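Local coordinates for ribulose-1,5-bisphosphate carboxylase/oxygenase large subunit (PDB 3QFW) that is a Rubisco-like member of the Rubisco large-chain family, probably acting on a phosphorylated sugar related to ribulose bisphosphate rather than fixing carbon dioxide, at the interface of chains A and B. Residues are numbered along the deposited sequence; one frame, centred on the assembly and turned at random. Chains: chain A/B, Ribulose-1,5-bisphosphate carboxylase/oxygenase large subunit.

Two parts of one two-fold symmetric dimer interface are described, their C-alpha centres about 27 Å apart and with no residue in common. Contact 2 sits on the two-fold axis, where the starts of helices 209-222 and 236-243 of one chain meet the same elements of the other. Contact 1 lies away from the axis and has a twin with the chains exchanged: there the segment after helix 18-31 of chain A packs on the loop that follows strand 133-138 of chain B. The axis thus pairs like with like, while contact 1 lays an N-terminal segment over the partner's catalytic domain.

Contact 1: the interface of chains A and B. Residues chain A 33-34, 36, 40-41, 50; chain B 139-142, 166.
A:Val34, A:Cys36 and A:Ile41 close round B:Pro140, whose ring follows a cis peptide bond from B:Lys139 and gives up more surface to the partner than any other residue of this patch. A:Cys36 presents its thiol at the CB side of the ring, SG lying 3.7 Å from B:Pro140 CB. With SG anti to its own carbonyl carbon (chi1 -73°), the thiol points at the junction of the two residues and also touches B:Lys139, at 3.3 Å from its CB. A:Val34 runs alongside the proline and points the same way, CG1 meeting B:Pro140 CB at 3.9 Å. A:Ile41 crosses the ring at a slant and lays CG1 3.9 Å from B:Pro140 CG, with CD1 covering both CB and CG. Further along, CG1 of A:Ile50 rests against the CA of B:Gly142.

The polar edge is carried by B:Gln141. Beyond CB, its CG sits between the backbone N and the carbonyl carbon (chi1 54°), and the chain then runs extended, so that CG and CD pass beside the backbone O of A:Ser33 and OE1 stops 3.3 Å from that O. As modelled, both oxygens are acceptors and no direct bond joins them. Water 1 links the two instead, 2.7 Å from A:Ser33 O and 3.2 Å from B:Gln141 OE1. The same water reaches the carboxylate of B:Asp166, 3.1 Å from OD1, so it joins both chains.

By family correspondence, B:Lys139 lies in the K-P-x motif at the position of Rubisco's catalytic lysine, and B:Asp166 in the K-D-D segment at that of a magnesium-ligand aspartate. No metal is among the atoms described here, and the chemistry of this Rubisco-like protein may differ. A:Cys36 touches B:Lys139 and water 1 is shared with B:Asp166, so the N-terminal segment of chain A probably forms part of the wall beside chain B's active site.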
loop_
_atom_site.group_PDB
_atom_site.type_symbol
_atom_site.label_atom_id
_atom_site.label_comp_id
_atom_site.label_asym_id
_atom_site.label_seq_id
_atom_site.Cartn_x
_atom_site.Cartn_y
_atom_site.Cartn_z
ATOM N N SER A 33 3.016 -12.307 -14.562
ATOM C CA SER A 33 4.167 -13.145 -14.819
ATOM C C SER A 33 5.257 -12.352 -15.518
ATOM O O SER A 33 5.918 -11.497 -14.926
ATOM C CB SER A 33 3.766 -14.336 -15.693
ATOM O OG SER A 33 4.766 -15.323 -15.636
ATOM N N VAL A 34 5.424 -12.649 -16.796
ATOM C CA VAL A 34 6.508 -12.085 -17.576
ATOM C C VAL A 34 6.166 -10.703 -18.106
ATOM O O VAL A 34 7.063 -9.917 -18.400
ATOM C CB VAL A 34 6.840 -13.004 -18.743
ATOM C CG1 VAL A 34 7.432 -14.299 -18.215
ATOM C CG2 VAL A 34 5.581 -13.275 -19.556
ATOM N N CYS A 36 5.132 -9.836 -20.851
ATOM C CA CYS A 36 5.743 -9.801 -22.180
ATOM C C CYS A 36 4.735 -10.300 -23.194
ATOM O O CYS A 36 3.885 -11.119 -22.863
ATOM C CB CYS A 36 6.903 -10.805 -22.255
ATOM S SG CYS A 36 8.415 -10.405 -21.404
ATOM N N ALA A 40 8.228 -11.975 -27.418
ATOM C CA ALA A 40 9.377 -11.339 -26.782
ATOM C C ALA A 40 10.213 -12.333 -25.983
ATOM O O ALA A 40 11.245 -11.973 -25.414
ATOM C CB ALA A 40 8.921 -10.181 -25.893
ATOM N N ILE A 41 9.773 -13.583 -25.934
ATOM C CA ILE A 41 10.508 -14.603 -25.195
ATOM C C ILE A 41 11.130 -15.628 -26.139
ATOM O O ILE A 41 12.351 -15.776 -26.185
ATOM C CB ILE A 41 9.615 -15.332 -24.174
ATOM C CG1 ILE A 41 8.944 -14.333 -23.228
ATOM C CG2 ILE A 41 10.427 -16.345 -23.371
ATOM C CD1 ILE A 41 8.275 -15.000 -22.035
ATOM N N ILE A 50 7.966 -20.050 -16.329
ATOM C CA ILE A 50 7.758 -18.766 -15.667
ATOM C C ILE A 50 6.424 -18.127 -16.029
ATOM O O ILE A 50 5.728 -17.614 -15.158
ATOM C CB ILE A 50 8.891 -17.782 -16.016
ATOM C CG1 ILE A 50 10.248 -18.425 -15.733
ATOM C CG2 ILE A 50 8.736 -16.471 -15.257
ATOM C CD1 ILE A 50 10.322 -19.090 -14.398
ATOM N N LYS B 139 12.886 -7.566 -19.804
ATOM C CA LYS B 139 11.945 -8.663 -19.646
ATOM C C LYS B 139 12.405 -9.753 -20.592
ATOM O O LYS B 139 13.032 -9.453 -21.616
ATOM C CB LYS B 139 10.544 -8.209 -20.054
ATOM C CG LYS B 139 10.052 -6.970 -19.331
ATOM C CD LYS B 139 8.657 -6.578 -19.784
ATOM C CE LYS B 139 8.072 -5.509 -18.869
ATOM N NZ LYS B 139 6.702 -5.086 -19.282
ATOM N N PRO B 140 12.075 -11.021 -20.290
ATOM C CA PRO B 140 11.286 -11.517 -19.151
ATOM C C PRO B 140 12.122 -11.877 -17.916
ATOM O O PRO B 140 13.296 -12.212 -18.041
ATOM C CB PRO B 140 10.641 -12.784 -19.719
ATOM C CG PRO B 140 11.665 -13.303 -20.690
ATOM C CD PRO B 140 12.348 -12.083 -21.278
ATOM N N GLN B 141 11.503 -11.827 -16.736
ATOM C CA GLN B 141 12.211 -12.051 -15.470
ATOM C C GLN B 141 12.754 -13.477 -15.230
ATOM O O GLN B 141 13.401 -13.731 -14.219
ATOM C CB GLN B 141 11.348 -11.623 -14.269
ATOM C CG GLN B 141 9.961 -12.243 -14.206
ATOM C CD GLN B 141 9.334 -12.153 -12.816
ATOM O OE1 GLN B 141 8.244 -11.603 -12.645
ATOM N NE2 GLN B 141 10.018 -12.706 -11.818
ATOM N N GLY B 142 12.494 -14.405 -16.134
ATOM C CA GLY B 142 13.070 -15.733 -15.984
ATOM C C GLY B 142 14.564 -15.794 -16.283
ATOM O O GLY B 142 15.232 -16.776 -15.950
ATOM N N ASP B 166 12.233 -4.882 -15.280
ATOM C CA ASP B 166 10.860 -5.298 -15.073
ATOM C C ASP B 166 10.568 -4.980 -13.602
ATOM O O ASP B 166 11.432 -5.149 -12.737
ATOM C CB ASP B 166 10.734 -6.795 -15.348
ATOM C CG ASP B 166 9.328 -7.318 -15.143
ATOM O OD1 ASP B 166 8.704 -7.005 -14.115
ATOM O OD2 ASP B 166 8.840 -8.047 -16.022
HETATM O O HOH W 1 6.472 -9.136 -13.745
#

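Contact 2: the interface of chains A and B. Residues chain A 208-209, 234-235, 238; chain B 208-209, 234-235, 238.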
loop_
_atom_site.group_PDB
_atom_site.type_symbol
_atom_site.label_atom_id
_atom_site.label_comp_id
_atom_site.label_asym_id
_atom_site.label_seq_id
_atom_site.Cartn_x
_atom_site.Cartn_y
_atom_site.Cartn_z
ATOM N N THR A 208 8.733 5.359 8.866
ATOM C CA THR A 208 9.652 4.452 8.186
ATOM C C THR A 208 9.959 3.297 9.121
ATOM O O THR A 208 9.549 3.302 10.286
ATOM C CB THR A 208 11.007 5.106 7.852
ATOM O OG1 THR A 208 11.700 5.419 9.069
ATOM C CG2 THR A 208 10.833 6.374 6.996
ATOM N N LEU A 209 10.703 2.317 8.619
ATOM C CA LEU A 209 11.129 1.196 9.456
ATOM C C LEU A 209 11.975 1.706 10.623
ATOM O O LEU A 209 11.930 1.156 11.721
ATOM C CB LEU A 209 11.914 0.170 8.633
ATOM C CG LEU A 209 12.357 -1.074 9.412
ATOM C CD1 LEU A 209 11.163 -1.737 10.075
ATOM C CD2 LEU A 209 13.075 -2.047 8.493
ATOM N N VAL A 234 2.517 0.909 6.206
ATOM C CA VAL A 234 3.947 0.854 6.507
ATOM C C VAL A 234 4.724 -0.056 5.563
ATOM O O VAL A 234 5.953 -0.056 5.559
ATOM C CB VAL A 234 4.191 0.422 7.961
ATOM C CG1 VAL A 234 3.387 1.309 8.916
ATOM C CG2 VAL A 234 3.810 -1.038 8.132
ATOM N N GLY A 235 4.003 -0.795 4.727
ATOM C CA GLY A 235 4.618 -1.740 3.816
ATOM C C GLY A 235 4.635 -3.110 4.472
ATOM O O GLY A 235 5.180 -3.264 5.566
ATOM N N ASN A 238 7.941 -4.399 5.834
ATOM C CA ASN A 238 8.325 -3.808 7.118
ATOM C C ASN A 238 7.433 -4.213 8.290
ATOM O O ASN A 238 7.896 -4.342 9.436
ATOM C CB ASN A 238 8.384 -2.287 6.991
ATOM C CG ASN A 238 9.229 -1.849 5.818
ATOM O OD1 ASN A 238 10.451 -2.024 5.815
ATOM N ND2 ASN A 238 8.581 -1.287 4.796
ATOM N N THR B 208 12.237 -4.834 2.664
ATOM C CA THR B 208 12.184 -3.924 3.810
ATOM C C THR B 208 13.117 -2.753 3.541
ATOM O O THR B 208 13.898 -2.785 2.596
ATOM C CB THR B 208 12.685 -4.590 5.108
ATOM O OG1 THR B 208 14.090 -4.853 4.995
ATOM C CG2 THR B 208 11.928 -5.900 5.410
ATOM N N LEU B 209 13.053 -1.731 4.384
ATOM C CA LEU B 209 13.963 -0.599 4.255
ATOM C C LEU B 209 15.415 -1.076 4.311
ATOM O O LEU B 209 16.273 -0.534 3.616
ATOM C CB LEU B 209 13.690 0.447 5.335
ATOM C CG LEU B 209 14.544 1.718 5.320
ATOM C CD1 LEU B 209 14.485 2.428 3.964
ATOM C CD2 LEU B 209 14.101 2.641 6.452
ATOM N N VAL B 234 6.563 -0.708 -1.142
ATOM C CA VAL B 234 7.580 -0.626 -0.104
ATOM C C VAL B 234 7.201 0.327 1.020
ATOM O O VAL B 234 7.897 0.417 2.031
ATOM C CB VAL B 234 8.915 -0.196 -0.694
ATOM C CG1 VAL B 234 9.264 -1.095 -1.884
ATOM C CG2 VAL B 234 8.838 1.263 -1.144
ATOM N N GLY B 235 6.080 1.020 0.856
ATOM C CA GLY B 235 5.641 1.986 1.844
ATOM C C GLY B 235 6.152 3.360 1.444
ATOM O O GLY B 235 7.356 3.549 1.233
ATOM N N ASN B 238 9.037 4.786 3.482
ATOM C CA ASN B 238 10.346 4.240 3.109
ATOM C C ASN B 238 10.840 4.673 1.728
ATOM O O ASN B 238 12.048 4.877 1.508
ATOM C CB ASN B 238 10.308 2.725 3.228
ATOM C CG ASN B 238 9.803 2.288 4.569
ATOM O OD1 ASN B 238 10.437 2.542 5.596
ATOM N ND2 ASN B 238 8.635 1.653 4.584
HETATM O O HOH W 2 7.686 1.314 7.430
HETATM O O HOH W 3 10.425 -0.975 2.462
#
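The backbone N of A:Leu209, at the start of helix 209-222, faces B:Asn238 in the first turn of helix 236-243, with the extended A:Thr208 leading into the contact and the positive-phi A:Gly235 turning the chain between helices. These elements belong to the catalytic alpha/beta barrel of the Rubisco large-chain family, and the two barrels meet here across the dimer axis. B:Asn238 OD1 accepts the hydrogen bond from A:Leu209 N at 3.0 Å (149° at the hydrogen), the donor lying in the plane of the side-chain carbonyl. A:Asn238 OD1 takes B:Leu209 N in the same way, also at 3.0 Å. CG of A:Asn238 is anti to its own carbonyl carbon (chi1 -51°), which carries the amide across to the partner helix start. Beside these bonds the two leucine side chains pass antiparallel, A:Leu209 CB 3.8 Å from B:Leu209 CB.

The two asparagines come tip to tip, their amide planes turned 40° apart. Their nitrogens, A:Asn238 ND2 and B:Asn238 ND2, are only 2.9 Å apart, but no hydrogen bond joins them because the N-H groups point to other partners. A:Asn238 ND2 bonds back to the carbonyl O of A:Val234 at 3.0 Å, slightly tilted from the amide plane, and pairs with water 3, also at 3.0 Å. Water 3 in turn lies 2.9 Å from B:Val234 O, bridging the chains; water 2 makes the equivalent bridge between B:Asn238 ND2 and A:Val234 O. A:Val234 O and B:Val234 O each also receive a weak bond from the asparagine of the other chain. An alanine in place of A:Asn238 would probably leave B:Leu209 N without its acceptor and water 3 without its amide partner, opening a gap beside B:Asn238.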